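Local coordinates for LPXTG cell wall surface protein (Streptococcus gordonii, PDB 7AVH) that is a cell-wall-anchored streptococcal adhesin whose tandem SHIRT repeats, two of them present here, probably form an elongated stalk that sets how far its binding region stands from the cell, at residues A27-L32 against T39-S44; P13-P18 against W78-A83. One frame throughout, in Å; residues are numbered along the deposited sequence. Where two conformers were deposited one is given.

Contact 1 (A27-L32 against T39-S44)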
ATOM      1  N   ALA A  27     -12.124  25.897  13.272  1.00 12.53           N
ATOM      2  CA  ALA A  27     -12.612  26.564  14.466  1.00 13.13           C
ATOM      3  C   ALA A  27     -14.161  26.558  14.543  1.00 11.81           C
ATOM      4  O   ALA A  27     -14.849  26.456  13.547  1.00 12.03           O
ATOM      5  CB  ALA A  27     -12.140  28.013  14.429  1.00 19.12           C
ATOM      6  N   ASP A  28     -14.661  26.630  15.761  1.00 12.44           N
ATOM      7  CA  ASP A  28     -16.114  26.775  15.931  1.00 12.43           C
ATOM      8  C   ASP A  28     -16.612  28.071  15.288  1.00 12.37           C
ATOM      9  O   ASP A  28     -15.938  29.062  15.321  1.00 15.58           O
ATOM     10  CB  ASP A  28     -16.473  26.873  17.406  1.00 14.51           C
ATOM     11  CG  ASP A  28     -16.144  25.667  18.238  1.00 17.02           C
ATOM     12  OD1 ASP A  28     -15.749  24.581  17.698  1.00 17.82           O
ATOM     13  OD2 ASP A  28     -16.315  25.744  19.479  1.00 23.04           O
ATOM     14  N   GLN A  29     -17.767  27.963  14.711  1.00 11.36           N
ATOM     15  CA  GLN A  29     -18.539  29.151  14.292  1.00 13.43           C
ATOM     16  C   GLN A  29     -19.419  29.581  15.455  1.00 13.55           C
ATOM     17  O   GLN A  29     -20.067  28.779  16.058  1.00 17.32           O
ATOM     18  CB  GLN A  29     -19.418  28.780  13.118  1.00 13.96           C
ATOM     19  CG  GLN A  29     -18.674  28.344  11.880  1.00 16.01           C
ATOM     20  CD  GLN A  29     -19.639  27.839  10.831  1.00 19.09           C
ATOM     21  OE1 GLN A  29     -20.824  28.220  10.762  1.00 23.71           O
ATOM     22  NE2 GLN A  29     -19.219  27.020   9.926  1.00 16.33           N
ATOM     23  N   THR A  30     -19.389  30.842  15.769  1.00 15.08           N
ATOM     24  CA  THR A  30     -20.114  31.324  16.960  1.00 16.06           C
ATOM     25  C   THR A  30     -21.197  32.341  16.577  1.00 14.52           C
ATOM     26  O   THR A  30     -21.262  32.808  15.443  1.00 17.44           O
ATOM     27  CB  THR A  30     -19.104  31.928  17.957  1.00 19.45           C
ATOM     28  OG1 THR A  30     -18.464  33.090  17.439  1.00 23.59           O
ATOM     29  CG2 THR A  30     -18.049  30.930  18.402  1.00 21.82           C
ATOM     30  N   ASP A  31     -22.089  32.570  17.535  1.00 17.16           N
ATOM     31  CA  ASP A  31     -23.076  33.669  17.419  1.00 19.43           C
ATOM     32  C   ASP A  31     -24.052  33.422  16.246  1.00 17.12           C
ATOM     33  O   ASP A  31     -24.478  34.366  15.624  1.00 24.24           O
ATOM     34  CB  ASP A  31     -22.373  35.048  17.307  1.00 25.61           C
ATOM     35  CG  ASP A  31     -21.393  35.287  18.443  1.00 41.66           C
ATOM     36  OD1 ASP A  31     -21.865  35.318  19.577  1.00 54.83           O
ATOM     37  OD2 ASP A  31     -20.170  35.349  18.203  1.00 45.46           O
ATOM     38  N   LEU A  32     -24.464  32.177  16.004  1.00 15.22           N
ATOM     39  CA  LEU A  32     -25.430  31.804  14.969  1.00 16.67           C
ATOM     40  C   LEU A  32     -26.838  31.943  15.493  1.00 17.26           C
ATOM     41  O   LEU A  32     -27.172  31.468  16.571  1.00 17.83           O
ATOM     42  CB  LEU A  32     -25.156  30.366  14.523  1.00 17.81           C
ATOM     43  CG  LEU A  32     -23.720  30.074  14.039  1.00 17.45           C
ATOM     44  CD1 LEU A  32     -23.640  28.673  13.481  1.00 21.13           C
ATOM     45  CD2 LEU A  32     -23.268  31.048  12.995  1.00 21.91           C
ATOM     46  N   THR A  39     -23.686  26.032   7.901  1.00 13.92           N
ATOM     47  CA  THR A  39     -22.930  25.195   6.950  0.50 14.60           C
ATOM     48  C   THR A  39     -21.517  25.070   7.479  1.00 12.87           C
ATOM     49  O   THR A  39     -20.893  26.028   7.932  1.00 15.30           O
ATOM     50  CB  THR A  39     -22.891  25.757   5.530  0.50 17.75           C
ATOM     51  OG1 THR A  39     -22.276  27.043   5.602  0.50 22.49           O
ATOM     52  CG2 THR A  39     -24.256  25.822   4.895  0.50 17.63           C
ATOM     53  N   PRO A  40     -20.926  23.854   7.383  1.00 12.73           N
ATOM     54  CA  PRO A  40     -19.650  23.611   7.989  1.00 11.89           C
ATOM     55  C   PRO A  40     -18.564  24.370   7.202  1.00 11.33           C
ATOM     56  O   PRO A  40     -18.631  24.604   6.017  1.00 14.14           O
ATOM     57  CB  PRO A  40     -19.502  22.073   7.878  1.00 15.04           C
ATOM     58  CG  PRO A  40     -20.370  21.706   6.731  1.00 15.33           C
ATOM     59  CD  PRO A  40     -21.554  22.684   6.828  1.00 14.63           C
ATOM     60  N   THR A  41     -17.510  24.737   7.922  1.00 11.12           N
ATOM     61  CA  THR A  41     -16.325  25.350   7.360  1.00 12.63           C
ATOM     62  C   THR A  41     -15.527  24.243   6.638  1.00 11.54           C
ATOM     63  O   THR A  41     -15.184  23.247   7.281  1.00 12.25           O
ATOM     64  CB  THR A  41     -15.467  25.979   8.434  1.00 11.76           C
ATOM     65  OG1 THR A  41     -16.257  26.900   9.202  1.00 14.50           O
ATOM     66  CG2 THR A  41     -14.234  26.652   7.864  1.00 13.21           C
ATOM     67  N   GLN A  42     -15.178  24.488   5.395  1.00 12.43           N
ATOM     68  CA  GLN A  42     -14.309  23.502   4.699  1.00 13.15           C
ATOM     69  C   GLN A  42     -12.914  23.584   5.274  1.00 12.23           C
ATOM     70  O   GLN A  42     -12.429  24.637   5.639  1.00 13.77           O
ATOM     71  CB  GLN A  42     -14.289  23.811   3.204  1.00 15.10           C
ATOM     72  CG  GLN A  42     -15.595  23.454   2.567  1.00 18.35           C
ATOM     73  CD  GLN A  42     -15.902  21.975   2.538  1.00 19.89           C
ATOM     74  OE1 GLN A  42     -15.058  21.215   2.151  1.00 25.65           O
ATOM     75  NE2 GLN A  42     -17.110  21.570   2.915  1.00 24.75           N
ATOM     76  N   PRO A  43     -12.211  22.418   5.331  0.50 11.24           N
ATOM     77  CA  PRO A  43     -10.817  22.414   5.745  0.50 12.23           C
ATOM     78  C   PRO A  43      -9.953  23.299   4.812  0.50 11.33           C
ATOM     79  O   PRO A  43     -10.275  23.477   3.627  0.50 11.99           O
ATOM     80  CB  PRO A  43     -10.467  20.915   5.623  0.50  9.80           C
ATOM     81  CG  PRO A  43     -11.810  20.204   5.819  0.50  8.84           C
ATOM     82  CD  PRO A  43     -12.731  21.081   5.010  0.50 10.58           C
ATOM     83  N   SER A  44      -8.912  23.915   5.381  1.00 11.47           N
ATOM     84  CA  SER A  44      -8.074  24.861   4.616  0.50 12.47           C
ATOM     85  C   SER A  44      -7.295  24.177   3.485  1.00 13.73           C
ATOM     86  O   SER A  44      -6.890  24.875   2.499  1.00 18.28           O
ATOM     87  CB  SER A  44      -7.209  25.647   5.548  0.50 13.22           C
ATOM     88  OG  SER A  44      -6.324  24.794   6.267  0.50 14.87           O
TER
HETATM   89  O   HOH W   1     -14.775  27.836  11.253  1.00 18.23           O
HETATM   90  O   HOH W   2     -22.695  28.485   8.943  1.00 19.02           O
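Gln29 NE2 is gripped by two acceptors of segment 39-44, the carbonyl oxygen of Thr39 and the hydroxyl of Thr41, in the first of two SHIRT domains, where the short edge strand 29-32 meets the loop that runs on to strand 47-50. The bond from Gln29 NE2 to Thr39 O is 2.8 Å long and nearly straight, with an N-H...O angle of 175°. The carbonyl oxygen lies in the plane of the glutamine amide, while the donor sits 22° off the carbonyl plane. The other amide hydrogen goes to Thr41 OG1, 3.1 Å from Gln29 NE2, in a more bent bond. A primary amide suits this place because one nitrogen supplies two hydrogens and the oxygen beside it still accepts. With CG anti to its own carbonyl carbon (chi1 -63°) and the chain extended beyond, Gln29 reaches from its strand to the loop. Threonine suits the far side, since its hydroxyl can accept from Gln29 NE2 and still bond to a water.

A water bridge fixes the other half of the amide: the water gives a hydrogen to Gln29 OE1 at 2.6 Å and accepts one from Thr39 N at 2.8 Å. The backbone N-H and C=O of Thr39 therefore both answer to the same side chain, one through water and one directly, which should hold the amide against flipping. The strand itself is tied by backbone bonds to Ala4 and Tyr2 of strand 2-10, with a G1 beta bulge at Asp31 and Leu32, and His6 bonds to the backbone nitrogen of Thr41. A second water spans the two segments, donating to Ala27 O at 2.7 Å and hydrogen-bonding to Thr41 OG1, also at 2.7 Å.

Contact 2 (P13-P18 against W78-A83)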
ATOM      1  N   PRO A  13     -11.061   1.789   7.324  1.00 26.28           N
ATOM      2  CA  PRO A  13     -10.962   0.844   8.425  1.00 31.95           C
ATOM      3  C   PRO A  13      -9.482   0.517   8.724  1.00 26.53           C
ATOM      4  O   PRO A  13      -8.722   0.373   7.772  1.00 29.82           O
ATOM      5  CB  PRO A  13     -11.704  -0.404   7.901  1.00 38.58           C
ATOM      6  CG  PRO A  13     -12.687   0.150   6.872  1.00 39.04           C
ATOM      7  CD  PRO A  13     -12.039   1.404   6.306  1.00 30.18           C
ATOM      8  N   GLY A  14      -9.092   0.481   9.994  1.00 28.49           N
ATOM      9  CA  GLY A  14      -7.731   0.142  10.447  1.00 34.15           C
ATOM     10  C   GLY A  14      -6.750   1.298  10.417  1.00 30.68           C
ATOM     11  O   GLY A  14      -5.618   1.107  10.843  1.00 29.56           O
ATOM     12  N   LYS A  15      -7.147   2.489   9.998  1.00 21.07           N
ATOM     13  CA  LYS A  15      -6.244   3.655   9.913  1.00 19.62           C
ATOM     14  C   LYS A  15      -6.808   4.758  10.789  1.00 17.83           C
ATOM     15  O   LYS A  15      -7.931   5.226  10.517  1.00 21.15           O
ATOM     16  CB  LYS A  15      -6.092   4.136   8.465  1.00 23.48           C
ATOM     17  CG  LYS A  15      -5.243   3.184   7.606  1.00 30.76           C
ATOM     18  CD  LYS A  15      -3.672   3.351   7.836  1.00 32.63           C
ATOM     19  CE  LYS A  15      -3.105   4.794   7.993  1.00 34.67           C
ATOM     20  NZ  LYS A  15      -1.591   4.833   8.059  1.00 41.97           N
ATOM     21  N   GLU A  16      -6.000   5.245  11.712  1.00 19.33           N
ATOM     22  CA  GLU A  16      -6.318   6.446  12.540  1.00 18.89           C
ATOM     23  C   GLU A  16      -5.769   7.664  11.847  1.00 15.22           C
ATOM     24  O   GLU A  16      -4.780   7.655  11.082  1.00 16.43           O
ATOM     25  CB  GLU A  16      -5.742   6.314  13.965  1.00 27.48           C
ATOM     26  CG  GLU A  16      -6.313   5.119  14.702  0.80 29.67           C
ATOM     27  CD  GLU A  16      -7.815   5.116  15.001  0.80 34.11           C
ATOM     28  OE1 GLU A  16      -8.396   6.216  15.261  0.80 45.55           O
ATOM     29  OE2 GLU A  16      -8.414   3.987  15.007  0.80 55.98           O
ATOM     30  N   LEU A  17      -6.481   8.770  12.042  1.00 15.08           N
ATOM     31  CA  LEU A  17      -6.033  10.051  11.501  1.00 13.83           C
ATOM     32  C   LEU A  17      -4.710  10.469  12.122  1.00 13.06           C
ATOM     33  O   LEU A  17      -4.540  10.400  13.338  1.00 15.83           O
ATOM     34  CB  LEU A  17      -7.023  11.188  11.835  1.00 12.67           C
ATOM     35  CG  LEU A  17      -8.398  11.044  11.218  1.00 13.29           C
ATOM     36  CD1 LEU A  17      -9.282  12.202  11.682  1.00 14.94           C
ATOM     37  CD2 LEU A  17      -8.413  10.993   9.722  1.00 12.79           C
ATOM     38  N   PRO A  18      -3.789  10.986  11.288  1.00 12.00           N
ATOM     39  CA  PRO A  18      -2.553  11.555  11.780  1.00 12.25           C
ATOM     40  C   PRO A  18      -2.790  12.953  12.375  1.00 11.15           C
ATOM     41  O   PRO A  18      -3.771  13.640  12.006  1.00 11.75           O
ATOM     42  CB  PRO A  18      -1.682  11.572  10.527  1.00 14.67           C
ATOM     43  CG  PRO A  18      -2.578  11.823   9.455  1.00 14.63           C
ATOM     44  CD  PRO A  18      -3.849  11.097   9.818  1.00 13.80           C
ATOM     45  N   TRP A  78     -12.195  11.781   6.322  1.00 10.76           N
ATOM     46  CA  TRP A  78     -11.007  11.687   5.440  1.00 10.63           C
ATOM     47  C   TRP A  78     -10.786  10.208   5.119  1.00 11.54           C
ATOM     48  O   TRP A  78     -10.923   9.380   5.987  1.00 13.49           O
ATOM     49  CB  TRP A  78      -9.799  12.240   6.170  1.00 10.69           C
ATOM     50  CG  TRP A  78      -9.870  13.709   6.481  1.00  9.13           C
ATOM     51  CD1 TRP A  78     -10.670  14.320   7.431  1.00  9.88           C
ATOM     52  CD2 TRP A  78      -9.065  14.733   5.890  1.00  9.17           C
ATOM     53  NE1 TRP A  78     -10.370  15.660   7.450  1.00 10.70           N
ATOM     54  CE2 TRP A  78      -9.458  15.986   6.486  1.00  8.91           C
ATOM     55  CE3 TRP A  78      -8.064  14.742   4.913  1.00 11.11           C
ATOM     56  CZ2 TRP A  78      -8.841  17.158   6.162  1.00 10.52           C
ATOM     57  CZ3 TRP A  78      -7.477  15.937   4.559  1.00 10.45           C
ATOM     58  CH2 TRP A  78      -7.914  17.160   5.153  1.00 10.22           C
ATOM     59  N   GLU A  79     -10.290  10.003   3.911  1.00 11.60           N
ATOM     60  CA  GLU A  79      -9.949   8.599   3.512  1.00 13.54           C
ATOM     61  C   GLU A  79      -8.465   8.512   3.151  1.00 12.22           C
ATOM     62  O   GLU A  79      -7.885   9.482   2.619  1.00 13.63           O
ATOM     63  CB  GLU A  79     -10.823   8.193   2.310  1.00 19.04           C
ATOM     64  CG  GLU A  79     -12.301   7.989   2.694  1.00 25.30           C
ATOM     65  CD  GLU A  79     -13.261   7.709   1.548  1.00 33.99           C
ATOM     66  OE1 GLU A  79     -12.929   8.046   0.383  1.00 46.06           O
ATOM     67  OE2 GLU A  79     -14.352   7.188   1.831  1.00 43.88           O
ATOM     68  N   PHE A  80      -7.926   7.301   3.370  1.00 13.36           N
ATOM     69  CA  PHE A  80      -6.478   7.050   3.246  1.00 14.26           C
ATOM     70  C   PHE A  80      -6.223   6.163   2.023  1.00 14.66           C
ATOM     71  O   PHE A  80      -6.904   5.158   1.837  1.00 16.02           O
ATOM     72  CB  PHE A  80      -5.947   6.376   4.514  1.00 14.14           C
ATOM     73  CG  PHE A  80      -4.506   5.957   4.483  1.00 13.07           C
ATOM     74  CD1 PHE A  80      -3.530   6.910   4.660  1.00 15.02           C
ATOM     75  CD2 PHE A  80      -4.155   4.627   4.281  1.00 16.88           C
ATOM     76  CE1 PHE A  80      -2.194   6.547   4.660  1.00 17.90           C
ATOM     77  CE2 PHE A  80      -2.808   4.256   4.273  1.00 19.08           C
ATOM     78  CZ  PHE A  80      -1.850   5.216   4.490  1.00 18.18           C
ATOM     79  N   THR A  81      -5.224   6.565   1.262  1.00 14.27           N
ATOM     80  CA  THR A  81      -4.669   5.732   0.177  1.00 15.21           C
ATOM     81  C   THR A  81      -3.211   5.439   0.456  1.00 14.65           C
ATOM     82  O   THR A  81      -2.390   6.357   0.537  1.00 15.36           O
ATOM     83  CB  THR A  81      -4.720   6.502  -1.143  1.00 18.28           C
ATOM     84  OG1 THR A  81      -6.061   6.897  -1.405  1.00 21.12           O
ATOM     85  CG2 THR A  81      -4.201   5.704  -2.321  1.00 22.62           C
ATOM     86  N   PRO A  82      -2.862   4.140   0.583  1.00 15.71           N
ATOM     87  CA  PRO A  82      -1.495   3.796   0.919  0.50 16.31           C
ATOM     88  C   PRO A  82      -0.512   4.285  -0.160  1.00 15.02           C
ATOM     89  O   PRO A  82      -0.863   4.360  -1.316  1.00 17.14           O
ATOM     90  CB  PRO A  82      -1.517   2.253   0.987  0.50 17.45           C
ATOM     91  CG  PRO A  82      -2.950   1.923   1.402  0.50 14.86           C
ATOM     92  CD  PRO A  82      -3.781   2.997   0.728  0.50 16.01           C
ATOM     93  N   ALA A  83       0.691   4.579   0.254  1.00 15.27           N
ATOM     94  CA  ALA A  83       1.785   4.915  -0.669  1.00 17.63           C
ATOM     95  C   ALA A  83       2.009   3.803  -1.710  1.00 16.68           C
ATOM     96  O   ALA A  83       1.650   2.630  -1.490  1.00 17.58           O
ATOM     97  CB  ALA A  83       3.019   5.139   0.140  1.00 19.57           C
TER
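Lys15 lies across one face of the Phe80 ring, and these two residues account for most of the surface buried between the loop 13-18 and strand 78-82. The lysine chain bends at chi2 (-79°) and again at chi3, which lays its methylenes along the ring instead of leading them away from it. Lys15 CE sits almost centrally above the ring, 3.6 Å from the Phe80 centroid and 5° off the normal, in a CH-pi contact. The ammonium group is displaced toward one end of the ring: Lys15 NZ is 3.6 Å from Phe80 CZ and makes a cation-pi contact, 4.0 Å from the centroid. Nearer the backbone, Lys15 CG lies 3.8 Å from Phe80 CD2. Lysine suits the place because its hydrocarbon part can cover an aromatic face while its charged end lies over the CZ end of the same face; the side chain also touches Glu52. The Phe80 ring meets Trp55 as well.

Further along, Leu17 brings its CD2 methyl within 4.0 Å of Trp78 CB, the two side chains crossing at about a right angle. The methyl meets the base of the tryptophan side chain, whose indole is buried and packs edge-to-face with Phe8 and Phe57. A branched aliphatic residue fits here, since it can also rest on Phe8 and Trp55.

No hydrogen bond joins the two segments directly; side-chain packing passes between them, while Thr12 and Ser10 bond to Phe80 N and Lys15 O. The loop leading from strand 2-10 into helix 19-22, with Pro18 as N-cap, thus lies over Trp78 and Phe80 in this SHIRT domain, a member of the ubiquitin clan.

Overall arrangement
Both contacts belong to the same SHIRT domain and reach the same mixed sheet, yet their centres are about 24 Å apart. In chain order, 13-18 comes first, then 27-32 and 39-44, and finally 78-83, so contact 1 falls wholly between the two segments of contact 2. Strand 2-10 pairs with both 29-32 and 72-94, linking the two sites through the sheet. They also meet directly where Pro43 CB packs 4.1 Å from Trp78 CZ2. Contact 2 is nearer the middle of the chain, where strand 72-94, interrupted by a bulge or short loop, passes on toward the second SHIRT domain; contact 1 lies farther out, consistent with an extended tandem-repeat stalk.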